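Local coordinates for protein ricin B-related lectin (Polyporus squamosus, PDB 5MUA) that binds galactose through a beta-trefoil lectin domain joined to a papain-like cysteine protease domain, whose activation depends on calcium and which is bound here by the inhibitor E-64, at residues Pro164-Ser175 / Asp278-Phe286; Ala233-Gly241 / His248-Arg256. All blocks are in the same frame, centred on the assembly; numbering follows the deposited sequence.

Contact 1: residues Pro164-Ser175 / Asp278-Phe286; sequences PALRQDFKSYLS and DYKAYFGLF. With CA (calcium ion), chain E; E64 (N-[N-[1-hydroxycarboxyethyl-carbonyl]leucylamino-butyl]-guanidine), chain F.
Leu-174 lays its CA over one face of the Phe-286 ring, and its branch CD1 presses on that ring 3.3 Å from Phe-286 CE2. The pairing illustrates how a chain terminus can close a parallel strand pair, for Phe-286 N donates to Tyr-173 O. Beyond it Ser-175 OG donates to Phe-286 O (2.7 Å) from above the plane of the terminal carboxylate. A weak bond from Ser-175 N reaches the same oxygen.

Tyr-173 crosses Phe-283 at about a right angle, CD2 meeting Phe-283 CE1 edge against edge at 4.0 Å; Phe-283 of the second subunit stacks on the Tyr-173 ring.

At the corner between the two strand pieces, Tyr-282 and Phe-283 both face Phe-240 in a classic beta bulge. With its CG wedged between the backbone N and carbonyl carbon (chi1 58°), Tyr-282 runs alongside Arg-167, whose guanidinium stands 87° from the ring plane, and lines its own subunit's E-64 pocket. Tyr-282 CB packs 3.6 Å from Arg-167 NE, which together with NH2 grips Asp-169 side-on, one nitrogen to each carboxylate oxygen.

Ser-175 O binds calcium at 2.4 Å beside O4 of the E-64 in the second subunit's pocket, with Asp-176 and with Asp-207 and Asp-209 of that subunit. The C-terminal carboxylate thus probably steadies the residue whose carbonyl reaches the metal, and calcium bridges the two subunits.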
# COMPACT_ATOMS: atom_id res chain seq x y z
N PRO B 164 4.05 23.85 6.95
CA PRO B 164 3.54 24.26 8.22
C PRO B 164 2.72 23.13 8.90
O PRO B 164 2.15 23.38 9.92
CB PRO B 164 2.57 25.43 7.88
CG PRO B 164 2.13 25.14 6.52
CD PRO B 164 3.29 24.46 5.84
N ALA B 165 2.72 21.92 8.37
CA ALA B 165 1.72 20.91 8.81
C ALA B 165 2.36 19.82 9.67
O ALA B 165 1.83 18.70 9.67
CB ALA B 165 1.05 20.32 7.56
N LEU B 166 3.50 20.08 10.32
CA LEU B 166 4.22 19.07 11.07
C LEU B 166 4.23 19.36 12.57
O LEU B 166 4.28 20.52 13.00
CB LEU B 166 5.67 19.04 10.67
CG LEU B 166 5.88 18.97 9.19
CD1 LEU B 166 7.38 19.03 8.95
CD2 LEU B 166 5.25 17.78 8.53
N ARG B 167 4.18 18.30 13.36
CA ARG B 167 4.49 18.33 14.77
C ARG B 167 6.00 18.40 14.95
O ARG B 167 6.76 18.05 14.04
CB ARG B 167 3.97 17.02 15.45
CG ARG B 167 2.45 16.87 15.37
CD ARG B 167 1.93 15.46 15.73
NE ARG B 167 2.63 14.94 16.90
CZ ARG B 167 2.18 14.98 18.14
NH1 ARG B 167 0.99 15.46 18.43
NH2 ARG B 167 2.96 14.52 19.11
N GLN B 168 6.42 18.77 16.14
CA GLN B 168 7.84 18.83 16.56
C GLN B 168 8.51 17.51 16.48
O GLN B 168 9.70 17.44 16.20
CB GLN B 168 8.03 19.39 18.01
CG GLN B 168 7.65 20.84 18.16
CD GLN B 168 8.34 21.64 19.33
OE1 GLN B 168 8.27 21.30 20.53
NE2 GLN B 168 8.99 22.75 18.94
N ASP B 169 7.75 16.46 16.70
CA ASP B 169 8.28 15.13 16.69
C ASP B 169 8.19 14.41 15.35
O ASP B 169 8.46 13.18 15.26
CB ASP B 169 7.62 14.29 17.82
CG ASP B 169 6.13 14.07 17.62
OD1 ASP B 169 5.48 14.58 16.69
OD2 ASP B 169 5.51 13.34 18.44
N PHE B 170 7.88 15.17 14.30
CA PHE B 170 7.68 14.57 12.98
C PHE B 170 8.94 13.85 12.55
O PHE B 170 10.03 14.39 12.66
CB PHE B 170 7.48 15.66 11.94
CG PHE B 170 7.27 15.15 10.54
CD1 PHE B 170 6.12 14.50 10.22
CD2 PHE B 170 8.19 15.40 9.56
CE1 PHE B 170 5.88 14.01 8.94
CE2 PHE B 170 7.95 14.99 8.28
CZ PHE B 170 6.79 14.27 7.96
N LYS B 171 8.78 12.63 12.07
CA LYS B 171 9.84 11.90 11.35
C LYS B 171 9.31 11.40 10.02
O LYS B 171 8.17 10.96 9.91
CB LYS B 171 10.28 10.68 12.12
CG LYS B 171 10.70 10.88 13.58
CD LYS B 171 12.10 11.44 13.75
CE LYS B 171 12.52 11.51 15.22
NZ LYS B 171 12.11 12.83 15.80
N SER B 172 10.16 11.45 9.01
CA SER B 172 9.81 10.97 7.73
C SER B 172 10.93 10.06 7.22
O SER B 172 12.08 10.11 7.71
CB SER B 172 9.59 12.13 6.78
OG SER B 172 10.74 12.93 6.72
N TYR B 173 10.55 9.26 6.22
CA TYR B 173 11.40 8.23 5.63
C TYR B 173 11.24 8.27 4.12
O TYR B 173 10.12 8.36 3.63
CB TYR B 173 10.95 6.91 6.20
CG TYR B 173 11.05 6.88 7.72
CD1 TYR B 173 12.28 6.69 8.37
CD2 TYR B 173 9.96 7.19 8.49
CE1 TYR B 173 12.37 6.69 9.74
CE2 TYR B 173 10.05 7.25 9.85
CZ TYR B 173 11.25 7.00 10.46
OH TYR B 173 11.30 7.06 11.83
N LEU B 174 12.35 8.23 3.40
CA LEU B 174 12.38 8.43 1.99
C LEU B 174 12.60 7.06 1.37
O LEU B 174 13.39 6.27 1.91
CB LEU B 174 13.58 9.39 1.67
CG LEU B 174 14.22 9.43 0.30
CD1 LEU B 174 13.23 10.22 -0.55
CD2 LEU B 174 15.57 10.15 0.26
N SER B 175 11.94 6.81 0.24
CA SER B 175 11.94 5.56 -0.48
C SER B 175 12.81 5.49 -1.75
O SER B 175 13.41 4.48 -2.01
CB SER B 175 10.50 5.18 -0.84
OG SER B 175 9.73 5.16 0.34
N ASP B 278 -6.41 20.57 9.55
CA ASP B 278 -5.82 20.87 10.82
C ASP B 278 -5.04 19.78 11.52
O ASP B 278 -4.54 20.03 12.62
CB ASP B 278 -6.80 21.55 11.77
CG ASP B 278 -7.35 22.82 11.21
OD1 ASP B 278 -6.74 23.43 10.32
OD2 ASP B 278 -8.40 23.22 11.69
N TYR B 279 -4.80 18.65 10.85
CA TYR B 279 -3.89 17.65 11.45
C TYR B 279 -2.49 18.09 11.34
O TYR B 279 -2.09 18.72 10.32
CB TYR B 279 -4.07 16.26 10.84
CG TYR B 279 -5.46 15.68 11.10
CD1 TYR B 279 -5.81 15.20 12.35
CD2 TYR B 279 -6.39 15.61 10.09
CE1 TYR B 279 -7.08 14.70 12.58
CE2 TYR B 279 -7.66 15.09 10.32
CZ TYR B 279 -7.99 14.68 11.56
OH TYR B 279 -9.23 14.15 11.80
N LYS B 280 -1.70 17.70 12.33
CA LYS B 280 -0.30 17.95 12.31
C LYS B 280 0.40 16.62 12.35
O LYS B 280 0.10 15.77 13.23
CB LYS B 280 0.16 18.90 13.43
CG LYS B 280 -0.50 20.27 13.41
CD LYS B 280 0.04 21.13 12.23
CE LYS B 280 -0.83 22.35 11.93
NZ LYS B 280 -0.92 23.25 13.10
N ALA B 281 1.29 16.42 11.39
CA ALA B 281 1.93 15.13 11.17
C ALA B 281 3.02 14.74 12.15
O ALA B 281 3.85 15.56 12.55
CB ALA B 281 2.41 15.01 9.72
N TYR B 282 2.98 13.48 12.59
CA TYR B 282 4.08 12.91 13.33
C TYR B 282 4.89 11.92 12.54
O TYR B 282 6.04 11.60 12.91
CB TYR B 282 3.65 12.34 14.67
CG TYR B 282 2.58 11.29 14.62
CD1 TYR B 282 2.92 9.91 14.47
CD2 TYR B 282 1.24 11.62 14.83
CE1 TYR B 282 1.94 8.95 14.41
CE2 TYR B 282 0.27 10.62 14.79
CZ TYR B 282 0.63 9.28 14.62
OH TYR B 282 -0.33 8.29 14.58
N PHE B 283 4.33 11.42 11.44
CA PHE B 283 4.96 10.42 10.62
C PHE B 283 4.67 10.72 9.14
O PHE B 283 3.55 11.02 8.76
CB PHE B 283 4.48 9.02 11.02
CG PHE B 283 4.63 8.01 9.96
CD1 PHE B 283 5.88 7.62 9.54
CD2 PHE B 283 3.52 7.42 9.37
CE1 PHE B 283 6.02 6.69 8.52
CE2 PHE B 283 3.67 6.46 8.37
CZ PHE B 283 4.94 6.14 7.92
N GLY B 284 5.71 10.67 8.33
CA GLY B 284 5.56 10.67 6.89
C GLY B 284 6.40 9.65 6.15
O GLY B 284 7.50 9.34 6.55
N LEU B 285 5.87 9.12 5.07
CA LEU B 285 6.58 8.15 4.23
C LEU B 285 6.39 8.58 2.79
O LEU B 285 5.28 8.90 2.41
CB LEU B 285 6.03 6.73 4.43
CG LEU B 285 6.52 5.63 3.50
CD1 LEU B 285 7.98 5.41 3.79
CD2 LEU B 285 5.79 4.29 3.67
N PHE B 286 7.47 8.61 1.98
CA PHE B 286 7.29 8.91 0.56
C PHE B 286 8.42 8.32 -0.23
O PHE B 286 9.39 7.87 0.39
CB PHE B 286 7.21 10.40 0.29
CG PHE B 286 8.50 11.12 0.55
CD1 PHE B 286 8.86 11.43 1.84
CD2 PHE B 286 9.35 11.44 -0.48
CE1 PHE B 286 10.06 12.07 2.10
CE2 PHE B 286 10.53 12.12 -0.24
CZ PHE B 286 10.89 12.41 1.05
OXT PHE B 286 8.35 8.32 -1.47
CA CA E . 13.45 2.68 -3.58
C1 E64 F . 15.46 -2.98 -3.02
O1 E64 F . 16.11 -3.98 -2.65
O2 E64 F . 14.78 -2.94 -4.05
C2 E64 F . 15.41 -1.81 -2.07
C3 E64 F . 15.69 -0.53 -2.89
O3 E64 F . 17.11 -0.70 -3.24
C4 E64 F . 15.56 0.69 -2.06
O4 E64 F . 14.71 1.54 -2.23
N1 E64 F . 16.47 0.86 -1.16
C6 E64 F . 16.69 1.96 -0.24
C7 E64 F . 15.97 1.98 1.11
C8 E64 F . 14.64 1.24 1.23
C9 E64 F . 13.63 2.33 0.81
C10 E64 F . 14.53 0.86 2.70
C11 E64 F . 17.96 2.83 -0.32
O5 E64 F . 18.97 2.13 -0.20
N2 E64 F . 17.99 4.19 -0.46
C12 E64 F . 16.92 5.13 -0.82
C13 E64 F . 15.97 5.58 0.28
C14 E64 F . 16.49 6.80 0.94
C15 E64 F . 17.53 6.47 1.96
N3 E64 F . 17.28 7.31 3.08
C16 E64 F . 17.71 8.55 3.06
N4 E64 F . 17.24 9.45 3.90
N5 E64 F . 18.56 8.89 2.11
O HOH W 1 -0.49 17.43 8.43
O HOH W 2 7.27 10.76 15.42
O HOH W 3 15.54 3.64 -4.31

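Contact 2: residues Ala233-Gly241 / His248-Arg256; sequences ALLCGLMFG and HAYNWFVER. With E64 (N-[N-[1-hydroxycarboxyethyl-carbonyl]leucylamino-butyl]-guanidine), chain K.
Strands 237-241 and 248-255 run antiparallel, 4.5 Å apart at their closest axes, with Gly-237/Trp-252, Met-239/Tyr-250 and Gly-241/His-248 as hydrogen-bonded pairs. Trp-252 is held between two aliphatic groups: Gly-237 CA sits 3.4 Å from the centroid of its five-membered ring, while Met-239 CE lies over the opposite face at 3.9 Å. In the plane of the indole, NE1 makes a weak bond to Leu-238 O. With CG between the backbone N and the carbonyl carbon (chi1 62°), the indole folds over the neighbouring strand, where glycine offers a bare backbone to lie on.

The Met-239 chain, extended beyond CG, crosses Trp-252 at about a right angle and also serves Tyr-250, its CB over that ring's face and SD in an oblique Met-aromatic contact. Gly-237 O accepts two donors from opposite faces of its plane, Trp-252 N and Asn-251 ND2, the latter at 3.0 Å; ND2 also donates to Ala-212 O, so both amide hydrogens are used and the group's rotation is fixed.

This beta hairpin belongs to the papain-like domain, and its far end lines the inhibitor pocket. There E-64 C9 stands 3.6 Å above the centre of the Phe-240 ring, and Ala-249 CB approaches the same ring obliquely, 3.6 Å from Phe-240 CD1. His-248 ND1 gives an in-plane bond to E-64 O2 (2.9 Å), NE2 being taken by Glu-266. The His-248 side chain packs on Cys-208 at the start of helix 208-226, consistent with the cysteine-histidine pair of papain relatives. Toward the opposite end, Cys-236 SG approaches the Phe-253 ring obliquely, and Leu-235 CD2 meets Val-254 CG2 at 3.7 Å.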
# COMPACT_ATOMS: atom_id res chain seq x y z
N ALA B 233 10.31 7.20 -9.44
CA ALA B 233 9.12 6.76 -8.75
C ALA B 233 8.11 7.83 -8.84
O ALA B 233 8.40 8.95 -9.26
CB ALA B 233 9.44 6.47 -7.28
N LEU B 234 6.89 7.48 -8.47
CA LEU B 234 5.80 8.44 -8.38
C LEU B 234 5.65 8.94 -6.96
O LEU B 234 5.57 8.12 -6.01
CB LEU B 234 4.48 7.79 -8.84
CG LEU B 234 4.40 7.17 -10.25
CD1 LEU B 234 3.00 6.75 -10.56
CD2 LEU B 234 4.94 8.04 -11.37
N LEU B 235 5.61 10.25 -6.76
CA LEU B 235 5.42 10.82 -5.43
C LEU B 235 4.02 10.60 -4.92
O LEU B 235 3.08 11.05 -5.52
CB LEU B 235 5.71 12.33 -5.39
CG LEU B 235 5.59 12.97 -3.98
CD1 LEU B 235 6.47 12.30 -2.93
CD2 LEU B 235 5.83 14.44 -4.05
N CYS B 236 3.90 9.83 -3.83
CA CYS B 236 2.61 9.71 -3.17
C CYS B 236 2.94 9.53 -1.69
O CYS B 236 3.34 8.48 -1.27
CB CYS B 236 1.81 8.51 -3.67
SG CYS B 236 0.20 8.36 -2.83
N GLY B 237 2.78 10.58 -0.94
CA GLY B 237 3.07 10.54 0.50
C GLY B 237 1.99 9.90 1.35
O GLY B 237 0.79 9.94 1.00
N LEU B 238 2.45 9.30 2.42
CA LEU B 238 1.61 8.82 3.55
C LEU B 238 1.95 9.68 4.76
O LEU B 238 3.15 9.96 5.01
CB LEU B 238 1.88 7.36 3.85
CG LEU B 238 1.17 6.74 5.07
CD1 LEU B 238 -0.33 6.81 4.86
CD2 LEU B 238 1.56 5.29 5.16
N MET B 239 0.91 10.15 5.48
CA MET B 239 1.12 10.88 6.72
C MET B 239 0.15 10.31 7.79
O MET B 239 -0.94 9.93 7.48
CB MET B 239 0.83 12.39 6.54
CG MET B 239 2.07 13.21 6.55
SD MET B 239 1.54 14.88 6.19
CE MET B 239 3.18 15.38 5.70
N PHE B 240 0.63 10.19 9.01
CA PHE B 240 -0.20 10.05 10.20
C PHE B 240 -0.03 11.36 10.97
O PHE B 240 1.11 11.83 11.23
CB PHE B 240 0.32 8.92 11.11
CG PHE B 240 0.10 7.53 10.61
CD1 PHE B 240 -0.47 7.22 9.38
CD2 PHE B 240 0.43 6.48 11.48
CE1 PHE B 240 -0.67 5.92 8.99
CE2 PHE B 240 0.22 5.15 11.09
CZ PHE B 240 -0.32 4.89 9.84
N GLY B 241 -1.15 11.95 11.33
CA GLY B 241 -1.12 13.17 12.12
C GLY B 241 -2.25 13.21 13.13
O GLY B 241 -3.11 12.33 13.17
N HIS B 248 -5.36 10.91 12.47
CA HIS B 248 -5.89 10.55 11.13
C HIS B 248 -4.75 10.28 10.22
O HIS B 248 -3.71 10.92 10.37
CB HIS B 248 -6.74 11.75 10.57
CG HIS B 248 -7.55 11.46 9.34
ND1 HIS B 248 -8.62 10.59 9.29
CD2 HIS B 248 -7.49 11.99 8.11
CE1 HIS B 248 -9.14 10.56 8.09
NE2 HIS B 248 -8.45 11.40 7.35
N ALA B 249 -4.99 9.36 9.28
CA ALA B 249 -4.08 9.01 8.21
C ALA B 249 -4.58 9.53 6.91
O ALA B 249 -5.76 9.44 6.62
CB ALA B 249 -3.86 7.49 8.09
N TYR B 250 -3.65 10.04 6.08
CA TYR B 250 -4.04 10.72 4.83
C TYR B 250 -2.81 10.76 3.95
O TYR B 250 -1.70 10.27 4.34
CB TYR B 250 -4.58 12.19 5.08
CG TYR B 250 -3.77 12.96 6.09
CD1 TYR B 250 -3.90 12.71 7.47
CD2 TYR B 250 -2.83 13.90 5.71
CE1 TYR B 250 -3.12 13.36 8.42
CE2 TYR B 250 -2.03 14.57 6.65
CZ TYR B 250 -2.18 14.33 8.01
OH TYR B 250 -1.40 14.98 8.92
N ASN B 251 -3.02 11.21 2.74
CA ASN B 251 -1.93 11.23 1.76
C ASN B 251 -1.51 12.69 1.45
O ASN B 251 -2.17 13.65 1.83
CB ASN B 251 -2.37 10.52 0.49
CG ASN B 251 -2.69 9.04 0.73
OD1 ASN B 251 -3.85 8.63 0.73
ND2 ASN B 251 -1.67 8.26 0.93
N TRP B 252 -0.41 12.83 0.71
CA TRP B 252 0.12 14.14 0.43
C TRP B 252 1.00 14.11 -0.80
O TRP B 252 1.56 13.06 -1.18
CB TRP B 252 0.87 14.72 1.57
CG TRP B 252 2.12 13.95 2.01
CD1 TRP B 252 2.16 12.94 2.94
CD2 TRP B 252 3.47 14.18 1.59
NE1 TRP B 252 3.48 12.51 3.09
CE2 TRP B 252 4.29 13.28 2.30
CE3 TRP B 252 4.07 15.05 0.66
CZ2 TRP B 252 5.65 13.18 2.07
CZ3 TRP B 252 5.43 14.98 0.49
CH2 TRP B 252 6.21 14.08 1.20
N PHE B 253 1.16 15.30 -1.37
CA PHE B 253 1.79 15.48 -2.64
C PHE B 253 2.44 16.87 -2.67
O PHE B 253 2.21 17.74 -1.78
CB PHE B 253 0.71 15.46 -3.75
CG PHE B 253 -0.01 14.14 -3.88
CD1 PHE B 253 0.58 13.08 -4.57
CD2 PHE B 253 -1.25 13.96 -3.35
CE1 PHE B 253 -0.03 11.82 -4.62
CE2 PHE B 253 -1.90 12.73 -3.44
CZ PHE B 253 -1.30 11.67 -4.09
N VAL B 254 3.21 17.09 -3.73
CA VAL B 254 3.62 18.47 -4.06
C VAL B 254 2.99 18.80 -5.36
O VAL B 254 2.58 17.95 -6.11
CB VAL B 254 5.15 18.73 -4.02
CG1 VAL B 254 5.75 18.33 -2.70
CG2 VAL B 254 5.90 18.01 -5.11
N GLU B 255 2.89 20.10 -5.61
CA GLU B 255 2.11 20.62 -6.72
C GLU B 255 3.06 20.84 -7.89
O GLU B 255 4.13 21.39 -7.71
CB GLU B 255 1.50 22.00 -6.33
CG GLU B 255 0.35 21.96 -5.33
CD GLU B 255 -0.88 21.36 -5.96
OE1 GLU B 255 -1.12 21.57 -7.16
OE2 GLU B 255 -1.63 20.72 -5.27
N ARG B 256 2.61 20.49 -9.08
CA ARG B 256 3.34 20.91 -10.27
C ARG B 256 3.56 22.37 -10.48
O ARG B 256 4.64 22.75 -10.91
CB ARG B 256 2.74 20.32 -11.50
CG ARG B 256 3.67 19.21 -11.92
CD ARG B 256 3.18 18.72 -13.17
NE ARG B 256 3.37 17.31 -13.31
CZ ARG B 256 3.02 16.71 -14.42
NH1 ARG B 256 2.58 17.48 -15.44
NH2 ARG B 256 3.20 15.40 -14.54
C1 E64 K . -9.79 7.38 10.77
O1 E64 K . -10.42 6.43 10.32
O2 E64 K . -10.17 8.60 10.66
C2 E64 K . -8.47 7.13 11.37
C3 E64 K . -8.55 5.92 12.30
O3 E64 K . -9.32 6.51 13.33
C4 E64 K . -7.22 5.50 12.82
O4 E64 K . -6.63 4.58 12.35
N1 E64 K . -6.67 6.23 13.73
C6 E64 K . -5.38 5.98 14.35
C7 E64 K . -4.18 6.83 13.98
C8 E64 K . -3.95 6.97 12.48
C9 E64 K . -3.38 5.66 11.92
C10 E64 K . -3.01 8.08 12.29
C11 E64 K . -5.41 5.58 15.81
O5 E64 K . -5.45 6.50 16.61
N2 E64 K . -5.41 4.33 16.20
C12 E64 K . -5.23 3.89 17.60
C13 E64 K . -3.96 3.05 17.72
C14 E64 K . -3.73 2.39 19.10
C15 E64 K . -2.39 2.83 19.68
N3 E64 K . -2.02 1.89 20.75
C16 E64 K . -0.86 1.86 21.39
N4 E64 K . 0.06 2.83 21.21
N5 E64 K . -0.59 0.79 22.20

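How the contacts relate
Contacts 1 and 2 lie about 10 Å apart, centre to centre, and are joined by strands 233-243 and 280-285, antiparallel neighbours in one sheet. Tyr-282 N probably bonds Phe-240 O, and Leu-285 N probably bonds Leu-238 O. Along the chain, segment 164-175 comes first, then both strands of contact 2, and finally the C-terminal segment 278-286, which slots between strands 170-173 and 233-243. Helix 153-162 packs against both contacts. Contact 2 and Tyr-282 line the E-64 pocket of their own subunit, while the Ser-175 end of contact 1 reaches the calcium and inhibitor of the partner's, so the shared sheet connects the two sites of the dimer.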